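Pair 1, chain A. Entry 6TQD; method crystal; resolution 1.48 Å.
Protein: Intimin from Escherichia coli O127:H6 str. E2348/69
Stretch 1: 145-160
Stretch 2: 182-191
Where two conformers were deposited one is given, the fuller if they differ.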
# COMPACT_ATOMS: atom_id res chain seq x y z
N ASN A 145 15.73 -4.59 5.76
CA ASN A 145 16.64 -5.73 5.62
C ASN A 145 16.09 -6.84 4.71
O ASN A 145 16.42 -8.02 4.89
CB ASN A 145 17.05 -6.28 6.99
CG ASN A 145 18.31 -7.13 6.94
OD1 ASN A 145 18.39 -8.17 7.59
ND2 ASN A 145 19.28 -6.69 6.16
N VAL A 146 15.30 -6.49 3.73
CA VAL A 146 14.69 -7.44 2.80
C VAL A 146 15.53 -7.51 1.53
O VAL A 146 15.81 -6.46 0.94
CB VAL A 146 13.24 -7.05 2.45
CG1 VAL A 146 12.64 -8.04 1.45
CG2 VAL A 146 12.39 -6.96 3.71
N PRO A 147 15.94 -8.69 1.07
CA PRO A 147 16.69 -8.77 -0.20
C PRO A 147 15.80 -8.45 -1.40
O PRO A 147 14.71 -9.01 -1.54
CB PRO A 147 17.18 -10.22 -0.24
CG PRO A 147 17.09 -10.71 1.17
CD PRO A 147 15.95 -9.98 1.79
N VAL A 148 16.31 -7.60 -2.28
CA VAL A 148 15.63 -7.22 -3.51
C VAL A 148 16.49 -7.67 -4.68
O VAL A 148 17.68 -7.37 -4.71
CB VAL A 148 15.39 -5.71 -3.58
CG1 VAL A 148 14.71 -5.35 -4.86
CG2 VAL A 148 14.56 -5.24 -2.38
N SER A 149 15.89 -8.37 -5.63
CA SER A 149 16.58 -8.88 -6.81
C SER A 149 16.33 -7.95 -7.99
O SER A 149 15.18 -7.58 -8.24
CB SER A 149 16.08 -10.28 -7.16
OG SER A 149 16.49 -11.22 -6.19
N PHE A 150 17.40 -7.60 -8.71
CA PHE A 150 17.33 -6.69 -9.84
C PHE A 150 17.68 -7.41 -11.13
O PHE A 150 18.61 -8.23 -11.16
CB PHE A 150 18.28 -5.50 -9.68
CG PHE A 150 18.08 -4.73 -8.41
CD1 PHE A 150 19.05 -4.73 -7.43
CD2 PHE A 150 16.93 -3.99 -8.20
CE1 PHE A 150 18.88 -4.02 -6.27
CE2 PHE A 150 16.74 -3.28 -7.04
CZ PHE A 150 17.73 -3.29 -6.06
N ASN A 151 16.96 -7.10 -12.20
CA ASN A 151 17.17 -7.77 -13.48
C ASN A 151 16.82 -6.84 -14.63
O ASN A 151 15.87 -6.06 -14.53
CB ASN A 151 16.32 -9.05 -13.57
CG ASN A 151 16.79 -10.13 -12.63
OD1 ASN A 151 16.22 -10.33 -11.56
ND2 ASN A 151 17.84 -10.84 -13.02
N ILE A 152 17.58 -6.93 -15.71
CA ILE A 152 17.29 -6.18 -16.93
C ILE A 152 16.28 -6.99 -17.74
O ILE A 152 16.57 -8.10 -18.18
CB ILE A 152 18.57 -5.87 -17.73
CG1 ILE A 152 19.46 -4.93 -16.93
CG2 ILE A 152 18.19 -5.23 -19.07
CD1 ILE A 152 20.84 -4.71 -17.50
N VAL A 153 15.08 -6.43 -17.92
CA VAL A 153 14.02 -7.11 -18.64
C VAL A 153 14.22 -7.01 -20.15
O VAL A 153 13.97 -7.97 -20.89
CB VAL A 153 12.65 -6.53 -18.22
CG1 VAL A 153 11.53 -7.18 -19.01
CG2 VAL A 153 12.44 -6.69 -16.73
N SER A 154 14.63 -5.84 -20.62
CA SER A 154 14.82 -5.64 -22.05
C SER A 154 15.84 -4.53 -22.24
O SER A 154 15.95 -3.62 -21.41
CB SER A 154 13.51 -5.24 -22.74
OG SER A 154 12.97 -4.05 -22.17
N GLY A 155 16.55 -4.61 -23.35
CA GLY A 155 17.60 -3.66 -23.67
C GLY A 155 18.98 -4.16 -23.28
O GLY A 155 19.14 -5.21 -22.65
N THR A 156 19.99 -3.38 -23.67
CA THR A 156 21.39 -3.73 -23.49
C THR A 156 22.01 -2.75 -22.50
O THR A 156 22.15 -1.56 -22.81
CB THR A 156 22.13 -3.66 -24.83
OG1 THR A 156 21.51 -4.55 -25.77
CG2 THR A 156 23.60 -4.03 -24.65
N ALA A 157 22.43 -3.25 -21.35
CA ALA A 157 22.98 -2.42 -20.28
C ALA A 157 23.63 -3.34 -19.26
O ALA A 157 23.65 -4.57 -19.41
CB ALA A 157 21.91 -1.53 -19.66
N VAL A 158 24.16 -2.74 -18.19
CA VAL A 158 24.86 -3.48 -17.14
C VAL A 158 24.42 -2.94 -15.78
O VAL A 158 24.49 -1.73 -15.54
CB VAL A 158 26.39 -3.35 -17.28
CG1 VAL A 158 27.09 -4.17 -16.21
CG2 VAL A 158 26.85 -3.76 -18.67
N LEU A 159 23.98 -3.84 -14.90
CA LEU A 159 23.60 -3.49 -13.54
C LEU A 159 24.81 -3.60 -12.62
O LEU A 159 25.67 -4.47 -12.80
CB LEU A 159 22.51 -4.44 -13.03
CG LEU A 159 21.10 -4.22 -13.59
CD1 LEU A 159 20.21 -5.38 -13.22
CD2 LEU A 159 20.49 -2.92 -13.09
N SER A 160 24.89 -2.70 -11.64
CA SER A 160 26.01 -2.72 -10.70
C SER A 160 25.96 -3.91 -9.76
O SER A 160 27.00 -4.30 -9.22
CB SER A 160 26.07 -1.42 -9.91
OG SER A 160 24.87 -1.19 -9.21
N GLY A 182 19.51 3.28 -26.75
CA GLY A 182 18.27 2.52 -26.76
C GLY A 182 17.58 2.58 -25.41
O GLY A 182 18.08 3.15 -24.44
N GLN A 183 16.41 1.95 -25.37
CA GLN A 183 15.60 1.90 -24.16
C GLN A 183 15.96 0.67 -23.33
O GLN A 183 16.29 -0.38 -23.86
CB GLN A 183 14.12 1.84 -24.54
CG GLN A 183 13.55 3.15 -25.06
CD GLN A 183 12.04 3.09 -25.24
OE1 GLN A 183 11.39 2.11 -24.87
NE2 GLN A 183 11.48 4.14 -25.83
N VAL A 184 15.87 0.82 -22.01
CA VAL A 184 16.17 -0.26 -21.08
C VAL A 184 15.08 -0.28 -20.01
O VAL A 184 14.70 0.76 -19.48
CB VAL A 184 17.54 -0.06 -20.41
CG1 VAL A 184 17.89 -1.26 -19.54
CG2 VAL A 184 18.63 0.18 -21.45
N VAL A 185 14.58 -1.48 -19.69
CA VAL A 185 13.64 -1.69 -18.60
C VAL A 185 14.32 -2.57 -17.57
O VAL A 185 14.81 -3.65 -17.90
CB VAL A 185 12.33 -2.34 -19.09
CG1 VAL A 185 11.43 -2.67 -17.90
CG2 VAL A 185 11.60 -1.43 -20.06
N VAL A 186 14.34 -2.11 -16.32
CA VAL A 186 14.88 -2.85 -15.20
C VAL A 186 13.74 -3.20 -14.26
O VAL A 186 12.76 -2.45 -14.15
CB VAL A 186 15.94 -2.02 -14.44
CG1 VAL A 186 16.56 -2.84 -13.33
CG2 VAL A 186 17.01 -1.51 -15.40
N SER A 187 13.85 -4.36 -13.60
CA SER A 187 12.82 -4.81 -12.67
C SER A 187 13.42 -5.10 -11.30
O SER A 187 14.63 -5.34 -11.15
CB SER A 187 12.15 -6.09 -13.18
OG SER A 187 13.04 -7.19 -13.08
N ALA A 188 12.54 -5.09 -10.29
CA ALA A 188 12.88 -5.37 -8.90
C ALA A 188 11.88 -6.37 -8.33
O ALA A 188 10.68 -6.27 -8.60
CB ALA A 188 12.82 -4.07 -8.07
N LYS A 189 12.37 -7.29 -7.51
CA LYS A 189 11.51 -8.33 -6.96
C LYS A 189 11.99 -8.77 -5.59
O LYS A 189 13.19 -8.81 -5.32
CB LYS A 189 11.46 -9.53 -7.91
CG LYS A 189 10.40 -10.59 -7.56
CD LYS A 189 10.44 -11.78 -8.50
CE LYS A 189 9.46 -12.87 -8.09
NZ LYS A 189 9.82 -13.54 -6.80
N THR A 190 11.03 -9.10 -4.72
CA THR A 190 11.31 -9.77 -3.46
C THR A 190 10.77 -11.19 -3.50
O THR A 190 9.95 -11.56 -4.36
CB THR A 190 10.68 -9.01 -2.28
OG1 THR A 190 9.27 -8.92 -2.50
CG2 THR A 190 11.28 -7.63 -2.14
N ALA A 191 11.20 -11.99 -2.53
CA ALA A 191 10.96 -13.44 -2.56
C ALA A 191 9.47 -13.79 -2.62
O ALA A 191 9.09 -14.73 -3.32
CB ALA A 191 11.60 -14.10 -1.34
O HOH W 1 13.29 -11.14 -0.61
O HOH W 2 13.74 -8.39 -10.60
O HOH W 3 13.36 -1.60 -23.49
O HOH W 4 18.90 -0.89 -24.97

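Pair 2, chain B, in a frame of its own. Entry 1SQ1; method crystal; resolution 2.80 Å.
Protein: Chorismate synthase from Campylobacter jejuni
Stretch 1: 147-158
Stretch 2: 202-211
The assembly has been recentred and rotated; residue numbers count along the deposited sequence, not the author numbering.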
# COMPACT_ATOMS: atom_id res chain seq x y z
N ILE B 147 25.52 7.71 7.03
CA ILE B 147 24.96 8.28 5.82
C ILE B 147 24.62 9.71 6.24
O ILE B 147 23.86 9.94 7.18
CB ILE B 147 23.71 7.51 5.36
CG1 ILE B 147 24.11 6.09 4.96
CG2 ILE B 147 23.07 8.21 4.17
CD1 ILE B 147 22.96 5.21 4.50
N CYS B 148 25.20 10.67 5.54
CA CYS B 148 24.97 12.06 5.87
C CYS B 148 24.27 12.79 4.75
O CYS B 148 24.67 12.69 3.59
CB CYS B 148 26.29 12.74 6.19
SG CYS B 148 26.10 14.34 6.96
N VAL B 149 23.22 13.52 5.11
CA VAL B 149 22.45 14.29 4.14
C VAL B 149 22.49 15.76 4.54
O VAL B 149 22.12 16.12 5.66
CB VAL B 149 20.98 13.81 4.08
CG1 VAL B 149 20.18 14.67 3.12
CG2 VAL B 149 20.93 12.36 3.63
N GLN B 150 22.95 16.61 3.63
CA GLN B 150 23.05 18.05 3.88
C GLN B 150 22.65 18.82 2.64
O GLN B 150 22.87 18.35 1.52
CB GLN B 150 24.47 18.41 4.30
CG GLN B 150 25.51 17.37 3.88
CD GLN B 150 26.89 17.65 4.44
OE1 GLN B 150 27.03 18.20 5.54
NE2 GLN B 150 27.93 17.27 3.70
N SER B 151 22.05 20.00 2.84
CA SER B 151 21.59 20.85 1.74
C SER B 151 21.82 22.33 2.04
O SER B 151 22.03 22.73 3.19
CB SER B 151 20.09 20.65 1.52
OG SER B 151 19.76 19.28 1.35
N GLY B 152 21.77 23.14 0.98
CA GLY B 152 21.96 24.58 1.12
C GLY B 152 21.56 25.33 -0.13
O GLY B 152 21.44 24.73 -1.19
N VAL B 153 21.37 26.65 -0.01
CA VAL B 153 20.97 27.48 -1.15
C VAL B 153 22.17 27.87 -2.02
O VAL B 153 23.14 28.44 -1.52
CB VAL B 153 20.30 28.80 -0.70
CG1 VAL B 153 19.71 29.51 -1.90
CG2 VAL B 153 19.25 28.53 0.35
N PHE B 154 22.09 27.60 -3.31
CA PHE B 154 23.19 27.96 -4.19
C PHE B 154 22.77 28.96 -5.24
O PHE B 154 23.60 29.45 -6.01
CB PHE B 154 23.80 26.73 -4.86
CG PHE B 154 22.94 26.09 -5.92
CD1 PHE B 154 23.20 26.33 -7.27
CD2 PHE B 154 21.99 25.13 -5.59
CE1 PHE B 154 22.52 25.60 -8.28
CE2 PHE B 154 21.31 24.40 -6.58
CZ PHE B 154 21.58 24.63 -7.93
N GLY B 155 21.49 29.27 -5.26
CA GLY B 155 20.98 30.23 -6.22
C GLY B 155 19.80 30.98 -5.67
O GLY B 155 18.92 30.41 -5.02
N VAL B 156 19.78 32.28 -5.91
CA VAL B 156 18.68 33.12 -5.47
C VAL B 156 18.43 34.18 -6.54
O VAL B 156 19.28 35.02 -6.80
CB VAL B 156 18.98 33.83 -4.15
CG1 VAL B 156 17.87 34.83 -3.84
CG2 VAL B 156 19.13 32.81 -3.02
N GLY B 157 17.26 34.11 -7.16
CA GLY B 157 16.95 35.06 -8.21
C GLY B 157 17.85 34.82 -9.40
O GLY B 157 18.09 33.68 -9.78
N THR B 158 18.36 35.90 -9.98
CA THR B 158 19.24 35.83 -11.13
C THR B 158 20.68 35.49 -10.70
O THR B 158 21.57 35.31 -11.54
CB THR B 158 19.20 37.18 -11.92
OG1 THR B 158 19.57 38.26 -11.06
CG2 THR B 158 17.78 37.43 -12.42
N SER B 202 8.28 38.37 -3.89
CA SER B 202 9.03 37.18 -3.50
C SER B 202 10.02 36.82 -4.60
O SER B 202 10.02 37.44 -5.67
CB SER B 202 8.07 36.01 -3.27
OG SER B 202 7.45 35.66 -4.49
N VAL B 203 10.86 35.83 -4.33
CA VAL B 203 11.86 35.38 -5.31
C VAL B 203 12.17 33.90 -5.17
O VAL B 203 12.20 33.38 -4.06
CB VAL B 203 13.18 36.16 -5.15
CG1 VAL B 203 13.67 36.03 -3.73
CG2 VAL B 203 14.22 35.62 -6.12
N GLY B 204 12.40 33.23 -6.30
CA GLY B 204 12.71 31.81 -6.28
C GLY B 204 14.10 31.51 -5.73
O GLY B 204 14.82 32.43 -5.34
N ALA B 205 14.46 30.23 -5.70
CA ALA B 205 15.77 29.79 -5.21
C ALA B 205 16.12 28.37 -5.67
O ALA B 205 15.23 27.57 -5.94
CB ALA B 205 15.81 29.86 -3.69
N ALA B 206 17.41 28.07 -5.76
CA ALA B 206 17.89 26.75 -6.18
C ALA B 206 18.61 26.04 -5.02
O ALA B 206 19.64 26.51 -4.54
CB ALA B 206 18.82 26.89 -7.37
N VAL B 207 18.06 24.90 -4.59
CA VAL B 207 18.66 24.16 -3.49
C VAL B 207 19.52 22.99 -3.92
O VAL B 207 19.25 22.34 -4.94
CB VAL B 207 17.58 23.63 -2.54
CG1 VAL B 207 18.19 22.66 -1.56
CG2 VAL B 207 16.95 24.79 -1.81
N PHE B 208 20.58 22.74 -3.14
CA PHE B 208 21.51 21.65 -3.41
C PHE B 208 21.57 20.67 -2.24
O PHE B 208 21.95 21.03 -1.13
CB PHE B 208 22.91 22.19 -3.67
CG PHE B 208 23.93 21.13 -3.94
CD1 PHE B 208 23.85 20.34 -5.08
CD2 PHE B 208 24.98 20.91 -3.05
CE1 PHE B 208 24.80 19.34 -5.33
CE2 PHE B 208 25.93 19.91 -3.30
CZ PHE B 208 25.84 19.13 -4.44
N THR B 209 21.20 19.42 -2.49
CA THR B 209 21.23 18.40 -1.45
C THR B 209 22.27 17.35 -1.79
O THR B 209 22.19 16.68 -2.81
CB THR B 209 19.90 17.67 -1.29
OG1 THR B 209 18.85 18.62 -1.04
CG2 THR B 209 20.00 16.71 -0.14
N LYS B 210 23.26 17.23 -0.92
CA LYS B 210 24.33 16.28 -1.10
C LYS B 210 24.25 15.21 -0.04
O LYS B 210 24.02 15.50 1.14
CB LYS B 210 25.68 17.00 -1.03
CG LYS B 210 26.89 16.09 -0.91
CD LYS B 210 28.11 16.78 -1.47
CE LYS B 210 29.35 16.48 -0.65
NZ LYS B 210 29.29 17.16 0.67
N VAL B 211 24.41 13.95 -0.45
CA VAL B 211 24.37 12.85 0.50
C VAL B 211 25.67 12.06 0.37
O VAL B 211 26.01 11.57 -0.71
CB VAL B 211 23.18 11.92 0.23
CG1 VAL B 211 23.04 10.91 1.35
CG2 VAL B 211 21.91 12.73 0.09

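An antiparallel pair of strands interrupted by a beta bulge is a backbone frame that very different side chains can fill, and the two pairs compared here illustrate the point. Fourteen central residues superpose with an RMSD of 0.6 Å. In both, the register slips by one residue at the same place: between I152(A) and S154(A) in pair 1, and between the matching V153(B) and G155(B) in pair 2. The extra residue, V153(A) or F154(B), has its amide directed at the carbonyl that the next amide also approaches. V153(A) N donates to V185(A) O at 2.8 Å, and S154(A) N reaches V185(A) O weakly at 3.5 Å. Likewise F154(B) N donates to A206(B) O at 3.0 Å, while the bond from G155(B) N to A206(B) O is weak at 3.4 Å. One acceptor thus serves two consecutive amides, and the ladder resumes through V185(A) N to S154(A) O (3.1 Å) and A206(B) N to G155(B) O (2.9 Å).

At the bulge the side chains share the space differently. In pair 1 the bulge residue is a small valine, and its neighbours across the sheet are V185(A) and S187(A); V153(A) CG2 lies 3.6 Å from S187(A) CB. In pair 2 the bulge carries a phenylalanine, and the position of V185(A) is held by an alanine. A206(B) CB sits over one face of the F154(B) ring, 3.8 Å from its centroid, a CH-pi contact, and F154(B) CD2 comes within 3.6 Å of F208(B) CB. Next to the bulge, G155(B) matches S154(A): a CB there would lie a tight 3.2 Å from A206(B) CB, whereas S154(A) has room for its OG 3.6 Å from V185(A) CB.

Farther along, F150(A) matches S151(B) and A188(A) matches T209(B). Pair 1 has an aromatic-aliphatic contact, F150(A) CD2 to A188(A) CB at 4.1 Å; pair 2 has instead a short hydrogen bond between S151(B) OG and T209(B) OG1 at 2.6 Å. The reverse contrast appears on the other face, where polar N151(A) and S187(A) correspond to G152(B) and F208(B). In pair 1 a water there donates to S149(A) O at 2.9 Å and accepts from S187(A) OG at 2.8 Å. Some positions hardly change: I152(A) and V186(A) match V153(B) and V207(B), all branched and aliphatic. The two pairs share a register and a bulge, and side chains of different bulk and polarity fill it.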